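Acarbose/maltose binding protein GacH (Streptomyces glaucescens, PDB 3K01) binds acarbose and an acarbose homolog as the solute receptor of an ABC transporter, and may also bind maltose. Local coordinates at residues D187-F192 with A374-I379; A217-Y222 with E395-T400; R223-L228 with A384-G389. One frame throughout, in Å; residues are numbered along the deposited sequence.

Contact 1 (D187-F192 with A374-I379)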
loop_
_atom_site.group_PDB
_atom_site.type_symbol
_atom_site.label_atom_id
_atom_site.label_comp_id
_atom_site.label_asym_id
_atom_site.label_seq_id
_atom_site.Cartn_x
_atom_site.Cartn_y
_atom_site.Cartn_z
ATOM N N ASP A 187 3.898 4.326 -15.983
ATOM C CA ASP A 187 3.913 5.757 -15.690
ATOM C C ASP A 187 3.740 6.036 -14.212
ATOM O O ASP A 187 3.543 7.208 -13.843
ATOM C CB ASP A 187 2.819 6.504 -16.485
ATOM C CG ASP A 187 1.411 6.136 -16.041
ATOM O OD1 ASP A 187 1.219 5.015 -15.542
ATOM O OD2 ASP A 187 0.470 6.971 -16.213
ATOM N N ASP A 188 3.783 5.006 -13.369
ATOM C CA ASP A 188 3.593 5.214 -11.933
ATOM C C ASP A 188 4.638 4.368 -11.192
ATOM O O ASP A 188 4.694 3.154 -11.375
ATOM C CB ASP A 188 2.168 4.842 -11.490
ATOM C CG ASP A 188 1.917 5.192 -10.044
ATOM O OD1 ASP A 188 2.717 4.795 -9.182
ATOM O OD2 ASP A 188 0.902 5.903 -9.791
ATOM N N PRO A 189 5.484 5.012 -10.369
ATOM C CA PRO A 189 6.656 4.335 -9.829
ATOM C C PRO A 189 6.305 3.254 -8.811
ATOM O O PRO A 189 7.112 2.371 -8.578
ATOM C CB PRO A 189 7.429 5.480 -9.155
ATOM C CG PRO A 189 6.405 6.467 -8.820
ATOM C CD PRO A 189 5.392 6.415 -9.925
ATOM N N TYR A 190 5.100 3.295 -8.235
ATOM C CA TYR A 190 4.741 2.251 -7.267
ATOM C C TYR A 190 4.748 0.872 -7.947
ATOM O O TYR A 190 5.070 -0.132 -7.325
ATOM C CB TYR A 190 3.373 2.593 -6.705
ATOM C CG TYR A 190 2.994 1.893 -5.425
ATOM C CD1 TYR A 190 3.737 2.081 -4.253
ATOM C CD2 TYR A 190 1.850 1.104 -5.359
ATOM C CE1 TYR A 190 3.352 1.518 -3.071
ATOM C CE2 TYR A 190 1.486 0.490 -4.157
ATOM C CZ TYR A 190 2.232 0.750 -3.028
ATOM O OH TYR A 190 1.887 0.156 -1.827
ATOM N N TRP A 191 4.431 0.864 -9.253
ATOM C CA TRP A 191 4.407 -0.362 -10.036
ATOM C C TRP A 191 5.774 -0.856 -10.461
ATOM O O TRP A 191 5.876 -1.960 -10.987
ATOM C CB TRP A 191 3.490 -0.204 -11.258
ATOM C CG TRP A 191 1.993 -0.458 -10.960
ATOM C CD1 TRP A 191 1.281 -1.564 -11.346
ATOM C CD2 TRP A 191 1.060 0.392 -10.266
ATOM N NE1 TRP A 191 -0.021 -1.451 -10.925
ATOM C CE2 TRP A 191 -0.192 -0.273 -10.253
ATOM C CE3 TRP A 191 1.160 1.644 -9.645
ATOM C CZ2 TRP A 191 -1.332 0.275 -9.639
ATOM C CZ3 TRP A 191 0.030 2.190 -9.036
ATOM C CH2 TRP A 191 -1.198 1.507 -9.035
ATOM N N PHE A 192 6.829 -0.073 -10.235
ATOM C CA PHE A 192 8.161 -0.597 -10.432
ATOM C C PHE A 192 8.590 -1.532 -9.303
ATOM O O PHE A 192 9.404 -2.439 -9.498
ATOM C CB PHE A 192 9.147 0.583 -10.558
ATOM C CG PHE A 192 10.570 0.178 -10.759
ATOM C CD1 PHE A 192 10.963 -0.407 -11.958
ATOM C CD2 PHE A 192 11.520 0.406 -9.776
ATOM C CE1 PHE A 192 12.325 -0.748 -12.173
ATOM C CE2 PHE A 192 12.892 0.061 -10.003
ATOM C CZ PHE A 192 13.264 -0.511 -11.182
ATOM N N ALA A 374 9.502 10.900 -1.263
ATOM C CA ALA A 374 10.365 11.587 -2.210
ATOM C C ALA A 374 11.171 10.582 -3.048
ATOM O O ALA A 374 11.704 10.927 -4.093
ATOM C CB ALA A 374 11.311 12.532 -1.457
ATOM N N LEU A 375 11.257 9.339 -2.599
ATOM C CA LEU A 375 12.014 8.314 -3.330
ATOM C C LEU A 375 11.289 7.853 -4.600
ATOM O O LEU A 375 11.916 7.201 -5.444
ATOM C CB LEU A 375 12.294 7.097 -2.438
ATOM C CG LEU A 375 13.079 7.413 -1.172
ATOM C CD1 LEU A 375 13.334 6.120 -0.416
ATOM C CD2 LEU A 375 14.397 8.138 -1.479
ATOM N N PHE A 376 10.003 8.180 -4.745
ATOM C CA PHE A 376 9.245 7.694 -5.900
ATOM C C PHE A 376 9.527 8.468 -7.174
ATOM O O PHE A 376 9.585 7.877 -8.251
ATOM C CB PHE A 376 7.742 7.696 -5.578
ATOM C CG PHE A 376 7.332 6.567 -4.680
ATOM C CD1 PHE A 376 7.268 5.269 -5.169
ATOM C CD2 PHE A 376 7.016 6.817 -3.355
ATOM C CE1 PHE A 376 6.884 4.214 -4.346
ATOM C CE2 PHE A 376 6.645 5.769 -2.508
ATOM C CZ PHE A 376 6.575 4.471 -3.003
ATOM N N GLU A 377 9.712 9.782 -7.090
ATOM C CA GLU A 377 9.855 10.566 -8.304
ATOM C C GLU A 377 11.064 10.159 -9.170
ATOM O O GLU A 377 10.920 10.057 -10.381
ATOM C CB GLU A 377 9.821 12.074 -8.004
ATOM C CG GLU A 377 10.108 12.920 -9.229
ATOM C CD GLU A 377 8.957 12.937 -10.236
ATOM O OE1 GLU A 377 7.949 12.229 -10.095
ATOM O OE2 GLU A 377 9.060 13.679 -11.224
ATOM N N PRO A 378 12.241 9.905 -8.575
ATOM C CA PRO A 378 13.350 9.465 -9.423
ATOM C C PRO A 378 13.064 8.158 -10.142
ATOM O O PRO A 378 13.424 7.995 -11.308
ATOM C CB PRO A 378 14.532 9.349 -8.456
ATOM C CG PRO A 378 14.176 10.340 -7.345
ATOM C CD PRO A 378 12.678 10.130 -7.176
ATOM N N ILE A 379 12.381 7.230 -9.476
ATOM C CA ILE A 379 11.971 6.000 -10.141
ATOM C C ILE A 379 11.011 6.300 -11.285
ATOM O O ILE A 379 11.138 5.724 -12.366
ATOM C CB ILE A 379 11.303 5.044 -9.157
ATOM C CG1 ILE A 379 12.302 4.574 -8.111
ATOM C CG2 ILE A 379 10.641 3.847 -9.891
ATOM C CD1 ILE A 379 11.661 3.714 -7.007
#
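Y190 N, in the residue whose ring runs alongside that of F376, donates to D188 OD1 at 3.0 Å, reaching the carboxylate oxygen nearly in line with its C-O bond. The result is an Asx turn at the start of the 3-10 segment 189-191. P189 fits between the two, since its ring holds the backbone at a phi (-70°) that such a turn accepts. It also offers helix 376-387 a compact apolar wedge: P189 CG lies 3.7 Å from F376 CB, and P189 CB lies 3.7 Å from I379 CG2. Y190 carries its ring anti to the backbone N (chi1 -163°), which sends it the same way as the neighbouring F376 ring; F376 CE1 reaches the tyrosine edge in its plane, 3.8 Å from Y190 CD1. At the far end F192 crosses I379 at about a right angle, with F192 CD2 3.6 Å from I379 CG2. Beta-branching suits I379, because this one methyl serves both P189 and F192. The contact joins the loop following strand 180-183 to the N-terminal part of helix 376-387, with L193 of helix 193-198 packing on F376 and I379, and T400 and Y404 of helix 393-407 covering I379.

Contact 2 (A217-Y222 with E395-T400)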
loop_
_atom_site.group_PDB
_atom_site.type_symbol
_atom_site.label_atom_id
_atom_site.label_comp_id
_atom_site.label_asym_id
_atom_site.label_seq_id
_atom_site.Cartn_x
_atom_site.Cartn_y
_atom_site.Cartn_z
ATOM N N ALA A 217 20.864 -5.451 -8.418
ATOM C CA ALA A 217 19.437 -5.786 -8.412
ATOM C C ALA A 217 18.595 -4.671 -9.009
ATOM O O ALA A 217 17.631 -4.929 -9.714
ATOM C CB ALA A 217 18.968 -6.100 -7.013
ATOM N N GLY A 218 18.948 -3.418 -8.739
ATOM C CA GLY A 218 18.219 -2.295 -9.311
ATOM C C GLY A 218 18.402 -2.192 -10.816
ATOM O O GLY A 218 17.445 -1.938 -11.579
ATOM N N VAL A 219 19.633 -2.418 -11.278
ATOM C CA VAL A 219 19.872 -2.432 -12.721
ATOM C C VAL A 219 19.032 -3.527 -13.366
ATOM O O VAL A 219 18.352 -3.294 -14.365
ATOM C CB VAL A 219 21.363 -2.691 -13.010
ATOM C CG1 VAL A 219 21.591 -2.864 -14.523
ATOM C CG2 VAL A 219 22.233 -1.573 -12.443
ATOM N N ARG A 220 19.064 -4.719 -12.777
ATOM C CA ARG A 220 18.282 -5.839 -13.316
ATOM C C ARG A 220 16.802 -5.514 -13.346
ATOM O O ARG A 220 16.112 -5.932 -14.269
ATOM C CB ARG A 220 18.480 -7.129 -12.525
ATOM C CG ARG A 220 19.849 -7.781 -12.734
ATOM C CD ARG A 220 19.841 -9.201 -12.216
ATOM N NE ARG A 220 19.424 -9.321 -10.806
ATOM C CZ ARG A 220 20.251 -9.261 -9.766
ATOM N NH1 ARG A 220 19.791 -9.381 -8.526
ATOM N NH2 ARG A 220 21.562 -9.093 -9.971
ATOM N N ALA A 221 16.289 -4.805 -12.345
ATOM C CA ALA A 221 14.862 -4.480 -12.331
ATOM C C ALA A 221 14.477 -3.578 -13.506
ATOM O O ALA A 221 13.434 -3.807 -14.155
ATOM C CB ALA A 221 14.494 -3.848 -11.023
ATOM N N TYR A 222 15.280 -2.543 -13.777
ATOM C CA TYR A 222 15.016 -1.748 -14.964
ATOM C C TYR A 222 15.127 -2.583 -16.247
ATOM O O TYR A 222 14.362 -2.367 -17.203
ATOM C CB TYR A 222 15.927 -0.522 -15.010
ATOM C CG TYR A 222 15.561 0.589 -14.048
ATOM C CD1 TYR A 222 14.390 1.325 -14.214
ATOM C CD2 TYR A 222 16.410 0.926 -12.982
ATOM C CE1 TYR A 222 14.080 2.379 -13.359
ATOM C CE2 TYR A 222 16.097 1.978 -12.125
ATOM C CZ TYR A 222 14.923 2.681 -12.312
ATOM O OH TYR A 222 14.575 3.746 -11.507
ATOM N N GLU A 395 22.260 3.171 -16.574
ATOM C CA GLU A 395 22.222 4.615 -16.373
ATOM C C GLU A 395 20.982 4.987 -15.563
ATOM O O GLU A 395 21.039 5.888 -14.719
ATOM C CB GLU A 395 22.238 5.387 -17.698
ATOM C CG GLU A 395 22.367 6.899 -17.500
ATOM C CD GLU A 395 22.410 7.702 -18.769
ATOM O OE1 GLU A 395 21.954 7.202 -19.816
ATOM O OE2 GLU A 395 22.906 8.856 -18.722
ATOM N N ALA A 396 19.854 4.314 -15.810
ATOM C CA ALA A 396 18.639 4.573 -15.027
ATOM C C ALA A 396 18.883 4.311 -13.548
ATOM O O ALA A 396 18.485 5.106 -12.699
ATOM C CB ALA A 396 17.492 3.702 -15.513
ATOM N N ALA A 397 19.500 3.189 -13.229
ATOM C CA ALA A 397 19.789 2.858 -11.841
ATOM C C ALA A 397 20.750 3.862 -11.218
ATOM O O ALA A 397 20.509 4.350 -10.096
ATOM C CB ALA A 397 20.340 1.448 -11.756
ATOM N N ALA A 398 21.804 4.224 -11.951
ATOM C CA ALA A 398 22.758 5.235 -11.477
ATOM C C ALA A 398 22.081 6.578 -11.229
ATOM O O ALA A 398 22.331 7.241 -10.200
ATOM C CB ALA A 398 23.891 5.383 -12.503
ATOM N N ASN A 399 21.203 6.984 -12.136
ATOM C CA ASN A 399 20.502 8.252 -11.986
ATOM C C ASN A 399 19.589 8.209 -10.758
ATOM O O ASN A 399 19.468 9.192 -10.019
ATOM C CB ASN A 399 19.629 8.535 -13.212
ATOM C CG ASN A 399 20.423 8.994 -14.412
ATOM O OD1 ASN A 399 21.591 9.390 -14.297
ATOM N ND2 ASN A 399 19.802 8.948 -15.567
ATOM N N THR A 400 18.952 7.059 -10.541
ATOM C CA THR A 400 18.052 6.911 -9.388
ATOM C C THR A 400 18.894 7.032 -8.105
ATOM O O THR A 400 18.535 7.741 -7.169
ATOM C CB THR A 400 17.300 5.564 -9.416
ATOM O OG1 THR A 400 16.680 5.384 -10.697
ATOM C CG2 THR A 400 16.183 5.536 -8.380
#
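A397 CB lies at the middle of this helix-helix packing, 3.6 Å from V219 CG2 and beside the backbone of G218. The helices, 216-230 and 393-407, belong to a type 2 periplasmic-binding-protein fold; the axes of segments 217-222 and 395-400 approach to 8.6 Å, with 126° between their N-to-C directions. Small residues suit that spacing: G218 has no side chain to intrude, and the alanines present single methyls. One step outward, A396 CB sits almost squarely over the centre of the Y222 ring, a CH-pi contact of 3.8 Å from A396 CB to the ring centroid. With CG anti to the carbonyl carbon (chi1 -75°), Y222 lays its ring across the second helix, where Y222 CD2 also nears A397 CB at 4.1 Å. Q382 and V386 of helix 376-387 touch this ring too. Tyrosine is apt here because its ring packs on the alanine methyls while its hydroxyl reaches the polar edge. There Y222 OH donates to T400 OG1 at 2.8 Å, the two side chains approaching from opposite directions. T400 OG1 in turn donates to its own helix, so A396 O receives two donors from opposite faces of its plane: T400 N at 2.9 Å and T400 OG1 at 2.7 Å.

Contact 3 (R223-L228 with A384-G389)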
loop_
_atom_site.group_PDB
_atom_site.type_symbol
_atom_site.label_atom_id
_atom_site.label_comp_id
_atom_site.label_asym_id
_atom_site.label_seq_id
_atom_site.Cartn_x
_atom_site.Cartn_y
_atom_site.Cartn_z
ATOM N N ARG A 223 16.077 -3.520 -16.287
ATOM C CA ARG A 223 16.200 -4.397 -17.453
ATOM C C ARG A 223 14.970 -5.279 -17.626
ATOM O O ARG A 223 14.520 -5.493 -18.743
ATOM C CB ARG A 223 17.456 -5.252 -17.338
ATOM C CG ARG A 223 17.813 -5.999 -18.616
ATOM C CD ARG A 223 19.145 -6.709 -18.508
ATOM N NE ARG A 223 20.234 -5.752 -18.365
ATOM C CZ ARG A 223 21.060 -5.680 -17.322
ATOM N NH1 ARG A 223 20.946 -6.522 -16.292
ATOM N NH2 ARG A 223 22.019 -4.770 -17.329
ATOM N N VAL A 224 14.435 -5.805 -16.530
ATOM C CA VAL A 224 13.258 -6.693 -16.609
ATOM C C VAL A 224 12.072 -5.987 -17.234
ATOM O O VAL A 224 11.387 -6.559 -18.102
ATOM C CB VAL A 224 12.882 -7.206 -15.188
ATOM C CG1 VAL A 224 11.441 -7.784 -15.137
ATOM C CG2 VAL A 224 13.881 -8.231 -14.706
ATOM N N ILE A 225 11.805 -4.751 -16.838
ATOM C CA ILE A 225 10.613 -4.103 -17.365
ATOM C C ILE A 225 10.758 -3.839 -18.862
ATOM O O ILE A 225 9.805 -4.006 -19.626
ATOM C CB ILE A 225 10.211 -2.818 -16.577
ATOM C CG1 ILE A 225 11.235 -1.667 -16.736
ATOM C CG2 ILE A 225 9.923 -3.156 -15.112
ATOM C CD1 ILE A 225 10.761 -0.369 -16.097
ATOM N N LYS A 226 11.955 -3.444 -19.289
ATOM C CA LYS A 226 12.156 -3.215 -20.723
ATOM C C LYS A 226 12.094 -4.519 -21.518
ATOM O O LYS A 226 11.538 -4.544 -22.621
ATOM C CB LYS A 226 13.506 -2.529 -20.932
ATOM C CG LYS A 226 13.771 -2.035 -22.381
ATOM C CD LYS A 226 12.650 -1.177 -22.917
ATOM C CE LYS A 226 13.070 -0.424 -24.176
ATOM N NZ LYS A 226 11.902 0.207 -24.884
ATOM N N ASP A 227 12.628 -5.589 -20.963
ATOM C CA ASP A 227 12.561 -6.885 -21.615
ATOM C C ASP A 227 11.110 -7.354 -21.745
ATOM O O ASP A 227 10.746 -7.952 -22.769
ATOM C CB ASP A 227 13.383 -7.953 -20.869
ATOM C CG ASP A 227 13.177 -9.354 -21.441
ATOM O OD1 ASP A 227 13.664 -9.617 -22.550
ATOM O OD2 ASP A 227 12.540 -10.153 -20.764
ATOM N N LEU A 228 10.286 -7.122 -20.734
ATOM C CA LEU A 228 8.898 -7.564 -20.835
ATOM C C LEU A 228 8.186 -6.908 -22.006
ATOM O O LEU A 228 7.423 -7.546 -22.745
ATOM C CB LEU A 228 8.184 -7.281 -19.522
ATOM C CG LEU A 228 8.482 -8.321 -18.435
ATOM C CD1 LEU A 228 7.944 -7.874 -17.096
ATOM C CD2 LEU A 228 7.856 -9.680 -18.764
ATOM N N ALA A 384 10.281 5.662 -16.847
ATOM C CA ALA A 384 9.728 6.180 -18.091
ATOM C C ALA A 384 10.791 6.235 -19.171
ATOM O O ALA A 384 10.547 5.842 -20.322
ATOM C CB ALA A 384 9.115 7.555 -17.870
ATOM N N ASN A 385 11.978 6.700 -18.813
ATOM C CA ASN A 385 13.032 6.865 -19.790
ATOM C C ASN A 385 13.612 5.533 -20.247
ATOM O O ASN A 385 14.104 5.439 -21.368
ATOM C CB ASN A 385 14.085 7.840 -19.261
ATOM C CG ASN A 385 13.543 9.261 -19.144
ATOM O OD1 ASN A 385 12.405 9.570 -19.548
ATOM N ND2 ASN A 385 14.352 10.127 -18.565
ATOM N N VAL A 386 13.577 4.514 -19.379
ATOM C CA VAL A 386 13.959 3.171 -19.793
ATOM C C VAL A 386 12.911 2.644 -20.784
ATOM O O VAL A 386 13.259 2.109 -21.845
ATOM C CB VAL A 386 14.071 2.225 -18.576
ATOM C CG1 VAL A 386 14.091 0.748 -18.995
ATOM C CG2 VAL A 386 15.315 2.581 -17.770
ATOM N N LEU A 387 11.627 2.770 -20.450
ATOM C CA LEU A 387 10.575 2.183 -21.291
ATOM C C LEU A 387 10.503 2.849 -22.656
ATOM O O LEU A 387 10.206 2.170 -23.643
ATOM C CB LEU A 387 9.227 2.205 -20.578
ATOM C CG LEU A 387 9.136 1.230 -19.407
ATOM C CD1 LEU A 387 7.847 1.522 -18.621
ATOM C CD2 LEU A 387 9.188 -0.230 -19.862
ATOM N N SER A 388 10.800 4.138 -22.747
ATOM C CA SER A 388 10.808 4.805 -24.053
ATOM C C SER A 388 12.072 4.525 -24.860
ATOM O O SER A 388 12.144 4.911 -26.037
ATOM C CB SER A 388 10.673 6.302 -23.870
ATOM O OG SER A 388 11.866 6.800 -23.254
ATOM N N GLY A 389 13.088 3.920 -24.240
ATOM C CA GLY A 389 14.321 3.548 -24.961
ATOM C C GLY A 389 15.429 4.568 -24.853
ATOM O O GLY A 389 16.529 4.344 -25.380
#
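K226 CB packs 3.9 Å from V386 CG1, the first step of a lysine that reaches across to the end of helix 376-387. The chain bends at chi2 (52°), and its later carbons then lie along the helix terminus: K226 CD comes within 3.5 Å of V386 O, and K226 CE within 3.4 Å of the same oxygen. At the tip K226 NZ donates to L387 O at 2.9 Å, from above the carbonyl plane (51° out of it). Lysine suits this place because its carbons can pack against V386 while its charge arrives where a helix ends; its position there is consistent with a favourable interaction with the helix dipole, and D230 OD1 adds a long, weak ion pair. The terminus is a Schellman motif, closed by G389 at a positive phi (95°), a conformation in which glycine is at ease, with G389 N bonded to V386 O. Beside the lysine runs an apolar strip. I225 directs CG1 between its backbone N and carbonyl carbon, and the branch crosses L387 at about a right angle: I225 CD1 is 4.0 Å from L387 CG, while L387 CD2 rests 3.8 Å from I225 O. The contact ties helix 216-230 to the C-terminal turn of helix 376-387, with Y195 of helix 193-198 against I225 and A396 of helix 393-407 against V386.

How the contacts relate
The three contacts form one continuous patch, their centres 11 to 14 Å apart. Contacts 1 and 3 use opposite ends of helix 376-387, and contacts 2 and 3 use successive parts of helix 216-230. Rings join the first two: F192 of contact 1 stacks with Y222 of contact 2, F192 CE1 lying 3.6 Å from Y222 CD1. Contact 3 meets contact 2 through V386 CG2, 3.3 Å from A396 CB, and contact 1 through I225 CD1, 4.1 Å from F192 CD1. Solute receptors of this family hold their ligand between two lobes. The centre of contact 1 lies about 13 Å from the centre of the chain, those of contacts 2 and 3 about 23 and 24 Å, all on the same side.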